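Protein yesU (Bacillus subtilis, PDB 1OQ1) is of unknown function but adopts a galectin-like beta-sandwich fold of the concanavalin type, consistent with, though not proof of, carbohydrate binding. Local coordinates at residues K23-E28 and F51-P56; T66-P71 and Y212-V217; M79-A84 and G201-A206; L115-F120 and C133-S138. All blocks are in the same frame, centred on the assembly; numbering follows the deposited sequence.

Interaction 1 of 4, residues K23-E28 and F51-P56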
# COMPACT_ATOMS: atom_id res chain seq x y z
N LYS A 23 8.96 15.54 -1.21
CA LYS A 23 9.49 16.35 -2.30
C LYS A 23 9.44 15.70 -3.68
O LYS A 23 8.85 16.25 -4.61
CB LYS A 23 10.94 16.75 -1.99
CG LYS A 23 11.63 17.51 -3.11
CD LYS A 23 13.09 17.79 -2.78
CE LYS A 23 13.79 18.52 -3.92
NZ LYS A 23 13.76 17.73 -5.18
N ASP A 24 10.06 14.53 -3.82
CA ASP A 24 10.10 13.83 -5.10
C ASP A 24 9.08 12.71 -5.28
O ASP A 24 9.24 11.87 -6.16
CB ASP A 24 11.50 13.27 -5.35
CG ASP A 24 12.53 14.36 -5.62
OD1 ASP A 24 12.37 15.10 -6.61
OD2 ASP A 24 13.49 14.47 -4.84
N TRP A 25 8.04 12.69 -4.46
CA TRP A 25 7.01 11.66 -4.60
C TRP A 25 6.16 11.98 -5.82
O TRP A 25 6.04 13.13 -6.21
CB TRP A 25 6.14 11.60 -3.34
CG TRP A 25 6.82 10.91 -2.19
CD1 TRP A 25 8.11 11.06 -1.80
CD2 TRP A 25 6.23 9.96 -1.30
NE1 TRP A 25 8.38 10.25 -0.71
CE2 TRP A 25 7.24 9.57 -0.38
CE3 TRP A 25 4.95 9.39 -1.17
CZ2 TRP A 25 7.01 8.64 0.64
CZ3 TRP A 25 4.73 8.47 -0.16
CH2 TRP A 25 5.75 8.10 0.73
N ARG A 26 5.58 10.95 -6.43
CA ARG A 26 4.75 11.15 -7.61
C ARG A 26 3.28 10.89 -7.35
O ARG A 26 2.87 9.77 -7.03
CB ARG A 26 5.23 10.28 -8.77
CG ARG A 26 6.59 10.67 -9.31
CD ARG A 26 6.75 10.21 -10.75
NE ARG A 26 8.06 10.54 -11.29
CZ ARG A 26 8.41 10.36 -12.56
NH1 ARG A 26 7.54 9.84 -13.42
NH2 ARG A 26 9.63 10.69 -12.97
N MSE A 27 2.48 11.95 -7.51
CA MSE A 27 1.04 11.87 -7.31
C MSE A 27 0.34 11.62 -8.64
O MSE A 27 0.46 12.41 -9.57
CB MSE A 27 0.54 13.18 -6.69
CG MSE A 27 -0.98 13.29 -6.57
SE MSE A 27 -1.79 11.97 -5.40
CE MSE A 27 -1.35 12.78 -3.69
N GLU A 28 -0.39 10.51 -8.72
CA GLU A 28 -1.12 10.15 -9.93
C GLU A 28 -2.60 10.17 -9.60
O GLU A 28 -3.12 9.25 -8.97
CB GLU A 28 -0.68 8.77 -10.43
CG GLU A 28 0.82 8.67 -10.70
CD GLU A 28 1.29 7.30 -11.17
OE1 GLU A 28 0.55 6.31 -11.00
OE2 GLU A 28 2.41 7.21 -11.70
N PHE A 51 -6.58 8.10 -6.46
CA PHE A 51 -5.18 8.32 -6.79
C PHE A 51 -4.23 7.27 -6.23
O PHE A 51 -4.62 6.40 -5.46
CB PHE A 51 -4.74 9.69 -6.24
CG PHE A 51 -4.63 9.74 -4.73
CD1 PHE A 51 -3.58 9.11 -4.06
CD2 PHE A 51 -5.59 10.41 -3.97
CE1 PHE A 51 -3.48 9.15 -2.66
CE2 PHE A 51 -5.50 10.45 -2.57
CZ PHE A 51 -4.44 9.82 -1.92
N VAL A 52 -2.98 7.36 -6.66
CA VAL A 52 -1.91 6.52 -6.15
C VAL A 52 -0.76 7.51 -5.99
O VAL A 52 -0.39 8.21 -6.93
CB VAL A 52 -1.49 5.40 -7.12
CG1 VAL A 52 -0.39 4.56 -6.47
CG2 VAL A 52 -2.69 4.52 -7.45
N PHE A 53 -0.22 7.59 -4.77
CA PHE A 53 0.87 8.51 -4.43
C PHE A 53 2.11 7.65 -4.19
O PHE A 53 2.19 6.96 -3.18
CB PHE A 53 0.46 9.27 -3.16
CG PHE A 53 1.38 10.40 -2.79
CD1 PHE A 53 1.91 11.25 -3.76
CD2 PHE A 53 1.66 10.66 -1.45
CE1 PHE A 53 2.71 12.34 -3.40
CE2 PHE A 53 2.45 11.75 -1.08
CZ PHE A 53 2.97 12.59 -2.06
N TRP A 54 3.06 7.72 -5.12
CA TRP A 54 4.26 6.90 -5.05
C TRP A 54 5.52 7.47 -4.41
O TRP A 54 5.87 8.63 -4.62
CB TRP A 54 4.69 6.44 -6.45
CG TRP A 54 3.69 5.68 -7.23
CD1 TRP A 54 2.80 6.18 -8.14
CD2 TRP A 54 3.48 4.27 -7.20
NE1 TRP A 54 2.05 5.17 -8.68
CE2 TRP A 54 2.45 3.98 -8.12
CE3 TRP A 54 4.06 3.21 -6.49
CZ2 TRP A 54 1.99 2.67 -8.35
CZ3 TRP A 54 3.60 1.91 -6.71
CH2 TRP A 54 2.58 1.66 -7.64
N CYS A 55 6.22 6.61 -3.67
CA CYS A 55 7.50 6.96 -3.09
C CYS A 55 8.41 6.72 -4.31
O CYS A 55 8.23 5.74 -5.03
CB CYS A 55 7.85 5.98 -1.96
SG CYS A 55 9.56 6.06 -1.38
N PRO A 56 9.40 7.59 -4.54
CA PRO A 56 10.27 7.38 -5.71
C PRO A 56 11.34 6.30 -5.64
O PRO A 56 11.89 5.90 -6.67
CB PRO A 56 10.88 8.77 -5.91
CG PRO A 56 11.09 9.22 -4.50
CD PRO A 56 9.79 8.81 -3.80

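Interaction 2 of 4, residues T66-P71 and Y212-V217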
# COMPACT_ATOMS: atom_id res chain seq x y z
N THR A 66 6.70 -0.68 7.31
CA THR A 66 5.87 -0.21 8.42
C THR A 66 5.46 1.25 8.26
O THR A 66 6.15 2.05 7.63
CB THR A 66 6.61 -0.36 9.77
OG1 THR A 66 7.87 0.32 9.71
CG2 THR A 66 6.84 -1.83 10.09
N TRP A 67 4.30 1.58 8.83
CA TRP A 67 3.80 2.94 8.81
C TRP A 67 2.64 3.09 9.79
O TRP A 67 2.00 2.10 10.16
CB TRP A 67 3.37 3.35 7.39
CG TRP A 67 2.09 2.72 6.85
CD1 TRP A 67 0.85 3.29 6.80
CD2 TRP A 67 1.96 1.43 6.24
NE1 TRP A 67 -0.04 2.44 6.18
CE2 TRP A 67 0.62 1.29 5.83
CE3 TRP A 67 2.85 0.37 5.99
CZ2 TRP A 67 0.14 0.13 5.19
CZ3 TRP A 67 2.38 -0.78 5.36
CH2 TRP A 67 1.03 -0.88 4.96
N ASP A 68 2.41 4.32 10.25
CA ASP A 68 1.32 4.63 11.16
C ASP A 68 0.16 5.11 10.28
O ASP A 68 0.36 5.92 9.39
CB ASP A 68 1.73 5.73 12.13
CG ASP A 68 2.48 5.19 13.34
OD1 ASP A 68 2.99 4.06 13.28
OD2 ASP A 68 2.55 5.91 14.36
N PHE A 69 -1.04 4.59 10.56
CA PHE A 69 -2.24 4.92 9.78
C PHE A 69 -3.40 5.37 10.66
O PHE A 69 -3.70 4.74 11.67
CB PHE A 69 -2.67 3.67 9.00
CG PHE A 69 -3.99 3.83 8.28
CD1 PHE A 69 -4.09 4.62 7.14
CD2 PHE A 69 -5.12 3.16 8.74
CE1 PHE A 69 -5.30 4.74 6.47
CE2 PHE A 69 -6.34 3.27 8.07
CZ PHE A 69 -6.43 4.06 6.93
N SER A 70 -4.06 6.45 10.25
CA SER A 70 -5.21 6.98 10.98
C SER A 70 -6.38 7.27 10.03
O SER A 70 -6.29 8.17 9.20
CB SER A 70 -4.85 8.28 11.70
OG SER A 70 -3.75 8.11 12.56
N PRO A 71 -7.47 6.49 10.13
CA PRO A 71 -8.63 6.73 9.26
C PRO A 71 -9.39 7.90 9.86
O PRO A 71 -9.86 7.82 10.99
CB PRO A 71 -9.39 5.41 9.34
CG PRO A 71 -9.14 4.98 10.75
CD PRO A 71 -7.67 5.29 10.96
N TYR A 212 -1.06 9.70 7.62
CA TYR A 212 0.03 8.73 7.61
C TYR A 212 1.27 9.33 8.28
O TYR A 212 1.54 10.53 8.16
CB TYR A 212 0.38 8.33 6.18
CG TYR A 212 -0.78 7.81 5.36
CD1 TYR A 212 -1.74 8.68 4.84
CD2 TYR A 212 -0.94 6.44 5.12
CE1 TYR A 212 -2.82 8.21 4.09
CE2 TYR A 212 -2.01 5.96 4.37
CZ TYR A 212 -2.95 6.85 3.87
OH TYR A 212 -4.01 6.38 3.14
N ARG A 213 2.04 8.48 8.96
CA ARG A 213 3.26 8.92 9.64
C ARG A 213 4.29 7.80 9.71
O ARG A 213 3.96 6.62 9.61
CB ARG A 213 2.93 9.35 11.06
CG ARG A 213 2.54 10.80 11.22
CD ARG A 213 3.72 11.60 11.72
NE ARG A 213 3.32 12.67 12.62
CZ ARG A 213 4.15 13.32 13.42
NH1 ARG A 213 5.44 13.01 13.43
NH2 ARG A 213 3.69 14.29 14.21
N ASP A 214 5.55 8.19 9.89
CA ASP A 214 6.67 7.26 10.04
C ASP A 214 6.69 6.04 9.14
O ASP A 214 6.57 4.90 9.61
CB ASP A 214 6.77 6.81 11.50
CG ASP A 214 6.84 7.97 12.48
OD1 ASP A 214 7.42 9.02 12.12
OD2 ASP A 214 6.31 7.84 13.60
N PHE A 215 6.86 6.28 7.85
CA PHE A 215 6.92 5.23 6.84
C PHE A 215 8.37 4.73 6.78
O PHE A 215 9.29 5.50 6.49
CB PHE A 215 6.48 5.83 5.50
CG PHE A 215 6.76 4.96 4.30
CD1 PHE A 215 6.44 3.61 4.31
CD2 PHE A 215 7.30 5.52 3.15
CE1 PHE A 215 6.66 2.82 3.18
CE2 PHE A 215 7.52 4.74 2.01
CZ PHE A 215 7.20 3.38 2.03
N ALA A 216 8.57 3.45 7.06
CA ALA A 216 9.93 2.90 7.06
C ALA A 216 10.03 1.54 6.38
O ALA A 216 9.05 0.80 6.32
CB ALA A 216 10.44 2.80 8.49
N VAL A 217 11.22 1.23 5.89
CA VAL A 217 11.50 -0.04 5.23
C VAL A 217 12.79 -0.62 5.82
O VAL A 217 13.84 0.02 5.79
CB VAL A 217 11.69 0.14 3.70
CG1 VAL A 217 11.92 -1.22 3.04
CG2 VAL A 217 10.47 0.81 3.09
O HOH W 1 7.43 2.69 10.90
O HOH W 2 5.10 5.82 14.98

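Interaction 3 of 4, residues M79-A84 and G201-A206. With ACY (acetic acid), chain E.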
# COMPACT_ATOMS: atom_id res chain seq x y z
N MSE A 79 -5.14 1.46 0.06
CA MSE A 79 -4.46 0.34 -0.57
C MSE A 79 -2.97 0.62 -0.73
O MSE A 79 -2.57 1.71 -1.13
CB MSE A 79 -5.08 0.09 -1.95
CG MSE A 79 -4.52 -1.09 -2.72
SE MSE A 79 -5.20 -1.17 -4.54
CE MSE A 79 -7.09 -1.37 -4.16
N LEU A 80 -2.14 -0.36 -0.39
CA LEU A 80 -0.70 -0.18 -0.54
C LEU A 80 -0.21 -1.00 -1.72
O LEU A 80 -0.52 -2.19 -1.83
CB LEU A 80 0.05 -0.65 0.72
CG LEU A 80 1.52 -0.24 0.69
CD1 LEU A 80 1.66 1.17 1.25
CD2 LEU A 80 2.36 -1.20 1.50
N PHE A 81 0.54 -0.36 -2.61
CA PHE A 81 1.13 -1.03 -3.76
C PHE A 81 2.59 -1.29 -3.37
O PHE A 81 3.22 -0.44 -2.72
CB PHE A 81 1.11 -0.12 -5.00
CG PHE A 81 -0.18 -0.16 -5.77
CD1 PHE A 81 -0.36 -1.08 -6.80
CD2 PHE A 81 -1.22 0.71 -5.46
CE1 PHE A 81 -1.56 -1.11 -7.53
CE2 PHE A 81 -2.42 0.68 -6.18
CZ PHE A 81 -2.59 -0.23 -7.21
N PHE A 82 3.13 -2.45 -3.73
CA PHE A 82 4.54 -2.75 -3.46
C PHE A 82 5.11 -3.69 -4.53
O PHE A 82 4.36 -4.34 -5.25
CB PHE A 82 4.74 -3.30 -2.03
CG PHE A 82 3.88 -4.48 -1.67
CD1 PHE A 82 4.45 -5.73 -1.47
CD2 PHE A 82 2.51 -4.33 -1.44
CE1 PHE A 82 3.69 -6.82 -1.04
CE2 PHE A 82 1.73 -5.41 -1.01
CZ PHE A 82 2.32 -6.66 -0.80
N ALA A 83 6.44 -3.75 -4.64
CA ALA A 83 7.10 -4.58 -5.66
C ALA A 83 6.56 -4.17 -7.04
O ALA A 83 6.36 -5.02 -7.92
CB ALA A 83 6.83 -6.07 -5.40
N ALA A 84 6.35 -2.88 -7.22
CA ALA A 84 5.81 -2.35 -8.47
C ALA A 84 6.89 -1.97 -9.48
O ALA A 84 7.83 -1.24 -9.15
CB ALA A 84 4.91 -1.15 -8.19
N GLY A 201 3.62 2.38 -3.15
CA GLY A 201 2.73 3.51 -3.33
C GLY A 201 1.50 3.45 -2.44
O GLY A 201 1.07 2.38 -2.01
N PHE A 202 0.92 4.63 -2.18
CA PHE A 202 -0.25 4.76 -1.34
C PHE A 202 -1.47 5.18 -2.15
O PHE A 202 -1.50 6.28 -2.70
CB PHE A 202 0.01 5.80 -0.25
CG PHE A 202 1.05 5.38 0.74
CD1 PHE A 202 0.67 4.85 1.98
CD2 PHE A 202 2.40 5.46 0.43
CE1 PHE A 202 1.63 4.40 2.88
CE2 PHE A 202 3.37 5.01 1.34
CZ PHE A 202 2.98 4.49 2.56
N ARG A 203 -2.46 4.30 -2.24
CA ARG A 203 -3.68 4.62 -2.98
C ARG A 203 -4.86 4.87 -2.07
O ARG A 203 -4.97 4.31 -0.98
CB ARG A 203 -4.04 3.48 -3.94
CG ARG A 203 -5.43 3.64 -4.60
CD ARG A 203 -5.69 2.52 -5.60
NE ARG A 203 -6.94 2.68 -6.34
CZ ARG A 203 -7.18 3.67 -7.20
NH1 ARG A 203 -6.27 4.60 -7.41
NH2 ARG A 203 -8.33 3.71 -7.87
N GLN A 204 -5.76 5.74 -2.52
CA GLN A 204 -6.97 6.03 -1.78
C GLN A 204 -8.09 6.21 -2.78
O GLN A 204 -7.87 6.73 -3.88
CB GLN A 204 -6.87 7.31 -0.96
CG GLN A 204 -5.94 7.25 0.24
CD GLN A 204 -6.14 8.41 1.19
OE1 GLN A 204 -6.90 9.35 0.91
NE2 GLN A 204 -5.46 8.37 2.33
N MSE A 205 -9.28 5.75 -2.41
CA MSE A 205 -10.45 5.95 -3.25
C MSE A 205 -11.16 7.10 -2.56
O MSE A 205 -11.37 7.06 -1.34
CB MSE A 205 -11.36 4.72 -3.25
CG MSE A 205 -10.87 3.57 -4.12
SE MSE A 205 -12.26 2.24 -4.35
CE MSE A 205 -13.22 3.05 -5.83
N ALA A 206 -11.49 8.14 -3.31
CA ALA A 206 -12.18 9.29 -2.75
C ALA A 206 -13.53 8.81 -2.23
O ALA A 206 -14.08 7.84 -2.75
CB ALA A 206 -12.38 10.36 -3.82
C ACY E . -10.18 1.09 -6.81
O ACY E . -9.23 0.84 -5.95
OXT ACY E . -10.31 2.13 -7.55
CH3 ACY E . -11.24 0.00 -6.90

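Interaction 4 of 4, residues L115-F120 and C133-S138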
# COMPACT_ATOMS: atom_id res chain seq x y z
N LEU A 115 2.06 -5.95 -6.40
CA LEU A 115 1.21 -6.58 -5.41
C LEU A 115 0.49 -5.39 -4.78
O LEU A 115 1.07 -4.32 -4.63
CB LEU A 115 2.06 -7.31 -4.36
CG LEU A 115 2.68 -8.62 -4.84
CD1 LEU A 115 3.77 -9.08 -3.89
CD2 LEU A 115 1.58 -9.66 -4.96
N HIS A 116 -0.79 -5.55 -4.47
CA HIS A 116 -1.53 -4.46 -3.84
C HIS A 116 -2.46 -5.00 -2.77
O HIS A 116 -3.24 -5.92 -3.00
CB HIS A 116 -2.31 -3.59 -4.86
CG HIS A 116 -2.84 -4.33 -6.05
ND1 HIS A 116 -4.13 -4.16 -6.51
CD2 HIS A 116 -2.23 -5.15 -6.94
CE1 HIS A 116 -4.29 -4.84 -7.63
NE2 HIS A 116 -3.15 -5.45 -7.91
N LEU A 117 -2.34 -4.41 -1.58
CA LEU A 117 -3.11 -4.84 -0.43
C LEU A 117 -4.05 -3.74 0.04
O LEU A 117 -3.61 -2.67 0.47
CB LEU A 117 -2.15 -5.23 0.70
CG LEU A 117 -2.62 -6.23 1.77
CD1 LEU A 117 -1.44 -6.62 2.63
CD2 LEU A 117 -3.73 -5.62 2.60
N SER A 118 -5.34 -4.00 -0.06
CA SER A 118 -6.34 -3.02 0.35
C SER A 118 -6.75 -3.24 1.79
O SER A 118 -6.88 -4.38 2.25
CB SER A 118 -7.56 -3.11 -0.56
OG SER A 118 -8.04 -4.44 -0.63
N TYR A 119 -6.95 -2.14 2.51
CA TYR A 119 -7.37 -2.18 3.90
C TYR A 119 -8.31 -1.00 4.13
O TYR A 119 -8.31 -0.04 3.36
CB TYR A 119 -6.15 -2.15 4.83
CG TYR A 119 -5.26 -0.94 4.68
CD1 TYR A 119 -5.42 0.18 5.50
CD2 TYR A 119 -4.23 -0.93 3.74
CE1 TYR A 119 -4.56 1.27 5.41
CE2 TYR A 119 -3.36 0.16 3.64
CZ TYR A 119 -3.54 1.25 4.47
OH TYR A 119 -2.67 2.31 4.39
N PHE A 120 -9.10 -1.07 5.19
CA PHE A 120 -10.12 -0.04 5.43
C PHE A 120 -10.92 0.08 4.13
O PHE A 120 -11.03 1.16 3.54
CB PHE A 120 -9.51 1.32 5.79
CG PHE A 120 -10.52 2.28 6.39
CD1 PHE A 120 -10.90 2.16 7.72
CD2 PHE A 120 -11.14 3.24 5.60
CE1 PHE A 120 -11.88 2.99 8.27
CE2 PHE A 120 -12.12 4.08 6.14
CZ PHE A 120 -12.49 3.96 7.48
N CYS A 133 -9.48 -7.21 4.44
CA CYS A 133 -8.32 -6.62 3.79
C CYS A 133 -8.05 -7.64 2.69
O CYS A 133 -8.10 -8.85 2.95
CB CYS A 133 -7.12 -6.57 4.74
SG CYS A 133 -7.31 -5.44 6.14
N ASN A 134 -7.77 -7.18 1.48
CA ASN A 134 -7.53 -8.08 0.35
C ASN A 134 -6.16 -7.88 -0.29
O ASN A 134 -5.71 -6.76 -0.45
CB ASN A 134 -8.61 -7.86 -0.72
CG ASN A 134 -10.02 -8.10 -0.22
OD1 ASN A 134 -10.24 -8.41 0.96
ND2 ASN A 134 -11.00 -7.95 -1.11
N LEU A 135 -5.51 -8.99 -0.67
CA LEU A 135 -4.21 -8.92 -1.34
C LEU A 135 -4.37 -9.41 -2.77
O LEU A 135 -4.86 -10.52 -3.00
CB LEU A 135 -3.17 -9.80 -0.64
CG LEU A 135 -1.83 -9.89 -1.39
CD1 LEU A 135 -1.09 -8.55 -1.27
CD2 LEU A 135 -0.97 -11.01 -0.81
N ARG A 136 -3.98 -8.59 -3.74
CA ARG A 136 -4.07 -8.99 -5.14
C ARG A 136 -2.72 -8.87 -5.82
O ARG A 136 -1.84 -8.14 -5.35
CB ARG A 136 -5.09 -8.12 -5.89
CG ARG A 136 -6.55 -8.45 -5.55
CD ARG A 136 -7.51 -7.71 -6.46
NE ARG A 136 -8.91 -7.88 -6.05
CZ ARG A 136 -9.69 -8.90 -6.40
NH1 ARG A 136 -9.24 -9.87 -7.18
NH2 ARG A 136 -10.94 -8.95 -5.94
N LYS A 137 -2.55 -9.60 -6.92
CA LYS A 137 -1.31 -9.57 -7.69
C LYS A 137 -1.64 -9.23 -9.14
O LYS A 137 -2.50 -9.87 -9.76
CB LYS A 137 -0.61 -10.93 -7.64
CG LYS A 137 0.73 -10.96 -8.36
CD LYS A 137 1.29 -12.37 -8.47
CE LYS A 137 2.69 -12.37 -9.07
NZ LYS A 137 3.20 -13.76 -9.25
N SER A 138 -0.97 -8.21 -9.67
CA SER A 138 -1.17 -7.78 -11.05
C SER A 138 0.19 -7.78 -11.76
O SER A 138 1.21 -7.87 -11.09
CB SER A 138 -1.79 -6.38 -11.07
OG SER A 138 -3.11 -6.41 -10.56

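Interaction 1 of 4, residues K23-E28 and F51-P56
Trp-25 lies across Phe-53, Cys-55 and Pro-56, just before strand 26-28 pairs antiparallel with strand 51-54. Its CB sits 3.2 Å from Trp-54 O and also meets Phe-53 CE1. A chi1 of -77° puts CG anti to its own carbonyl carbon and beside its backbone N; CG too lies near Trp-54 O. CD1 then meets Pro-56 CD at 3.4 Å. Cys-55 CA and Pro-56 CD cover one face of the indole and make CH-pi contacts with its five-membered ring. On the benzo side, Trp-25 CE3 lies over one face of the Phe-53 ring, 3.4 Å from Phe-53 CE2. The six-membered ring of Trp-25 and the Phe-53 ring have planes 47° apart. CZ2 and CH2, at the far end, meet Cys-55 CB.

The opposite face of Phe-53 takes the methyl CE of selenomethionine Met-27, 3.6 Å from Phe-53 CD1. Met-27 SE lies 3.6 Å from Phe-51 CD1, a Met-aromatic contact. On the other face of the sheet, Trp-54 NE1 gives a weak hydrogen bond of 3.0 Å to Glu-28 OE1. Tyr-107 and Arg-100 also hold this carboxylate. Two backbone bonds join each of the pairs Arg-26 with Trp-54 and Glu-28 with Val-52.

Strand 26-29 is the outermost strand of its sheet in this chain. Strand 51-54 links it to strand 199-205, while Trp-25 packs on Phe-202 and Tyr-12.

Interaction 2 of 4, residues T66-P71 and Y212-V217
A beta bulge sets Trp-67 of strand 66-71 opposite both Asp-214 and Phe-215 of strand 212-217. Thr-66 pairs with Ala-216, and Asp-68 pairs with Arg-213, so the antiparallel register slips by one residue between them. Asp-214 takes a positive phi of 41° in the bulge. Each of the two pairs has two backbone hydrogen bonds, and Trp-67 CA meets Asp-214 O at 3.5 Å.

Waters bind the polar face. One water joins Thr-66 OG1 to Asp-214 O, at 2.7 Å from each. A second donates to Asp-68 OD2 and to Asp-214 OD2, two acid oxygens 4.3 Å apart. Arg-162 forms a salt bridge with the other oxygen of Asp-68, which probably offsets part of the like charge.

The opposite face is aromatic. Tyr-212, on the neighbouring strand, lies side by side with both Trp-67 and Phe-69, pointing the same way. Its CE2 meets Phe-69 CD1 at 3.7 Å. Trp-67 CD1 comes to the edge of the Tyr-212 ring, 4.0 Å from CD2. Phe-202 of the facing sheet packs against Trp-67, Tyr-212 and Phe-215. Two antiparallel sheets packed face to face round an apolar core are typical of the concanavalin-like beta sandwich; here that core is rich in aromatic rings.

Interaction 3 of 4, residues M79-A84 and G201-A206
Arg-203, selenomethionine Met-79 and Gly-201 bury the most surface in this contact. Met-79 and Arg-203 form an antiparallel hydrogen-bonded pair. Their side chains lie side by side on one face of the sheet and point the same way. Arg-203 has CG anti to its backbone N (chi1 171°) and stays extended out to NE. Its CD passes Met-79 SE at 3.9 Å and meets Phe-81 CE2, at the edge of that ring, at 3.8 Å. Ring and guanidinium planes stand 75° apart.

Gly-201 pairs with Phe-81 through two backbone bonds. Its O accepts from Phe-81 N at 2.9 Å in a nearly straight bond. Trp-54 packs on the CA of this glycine. On the opposite face of the sheet, Leu-80 CD1 lies over the ring of Phe-202, 3.6 Å from CE1.

The guanidinium grips a bound acetic acid, probably as acetate, with two bonds. Arg-203 NE donates to its O at 3.0 Å, and NH2 donates to its OXT at 2.6 Å. Selenomethionine Met-205 also borders this group, Met-205 SE lying 3.4 Å from its atom C. Arg-203 NH1 turns to Gly-102 O instead. The ligand probably came from the crystallisation liquor. Even so, a buried arginine that binds a carboxyl group in this paired way suggests a site able to hold a small anion, whose natural occupant is not known.

Interaction 4 of 4, residues L115-F120 and C133-S138
His-116 and Arg-136 cross obliquely, with the CB of the arginine over one face of the imidazole. Arg-136 CB lies 3.9 Å from the ring centroid. The hydroxyl of Ser-138 arrives at the ring edge, and a hydrogen bond of 2.8 Å joins His-116 NE2 to Ser-138 OG. Either atom could be the donor. Tyr-104 OH bonds to ND1, so both ring nitrogens are held and the rotation of the ring is fixed. Phe-81 meets the same imidazole with its plane nearly parallel.

The two strands are successive and antiparallel, and with strand 142-148 they form a meander at one side of the seven-stranded sheet of the sandwich. His-116 with Arg-136 and Ser-118 with Asn-134 are the hydrogen-bonded pairs between 115-120 and 133-138.

On the other face, Leu-117 and Leu-135 meet at about a right angle, Leu-117 CB to Leu-135 CD1 being 4.0 Å. Leu-115 CD2 rests on the start of the Lys-137 chain, 3.7 Å from CB. That chain runs fully extended, and Asp-186 takes its NZ in a salt bridge. Near the far end of the pairing, Cys-133 SG touches Tyr-119 CB at 3.7 Å.

From the N terminus, interaction 1 comes first and closes a loop of 22 residues between 23-28 and 51-56. It is complete before the others open. Interaction 2 opens next at 66-71 and closes only at 212-217, after 140 residues. Interaction 3 is nested within it, joining 79-84 to 201-206. Interaction 4 is nested in turn within interaction 3 and closes a short loop of 12 residues. None of them cross. Interactions 1, 3 and 4 lie in one sheet, in that order across it, with backbone bonds linking 1 to 3 and 3 to 4. Interaction 2 belongs to the second sheet. It packs against the other three and so ties both layers together.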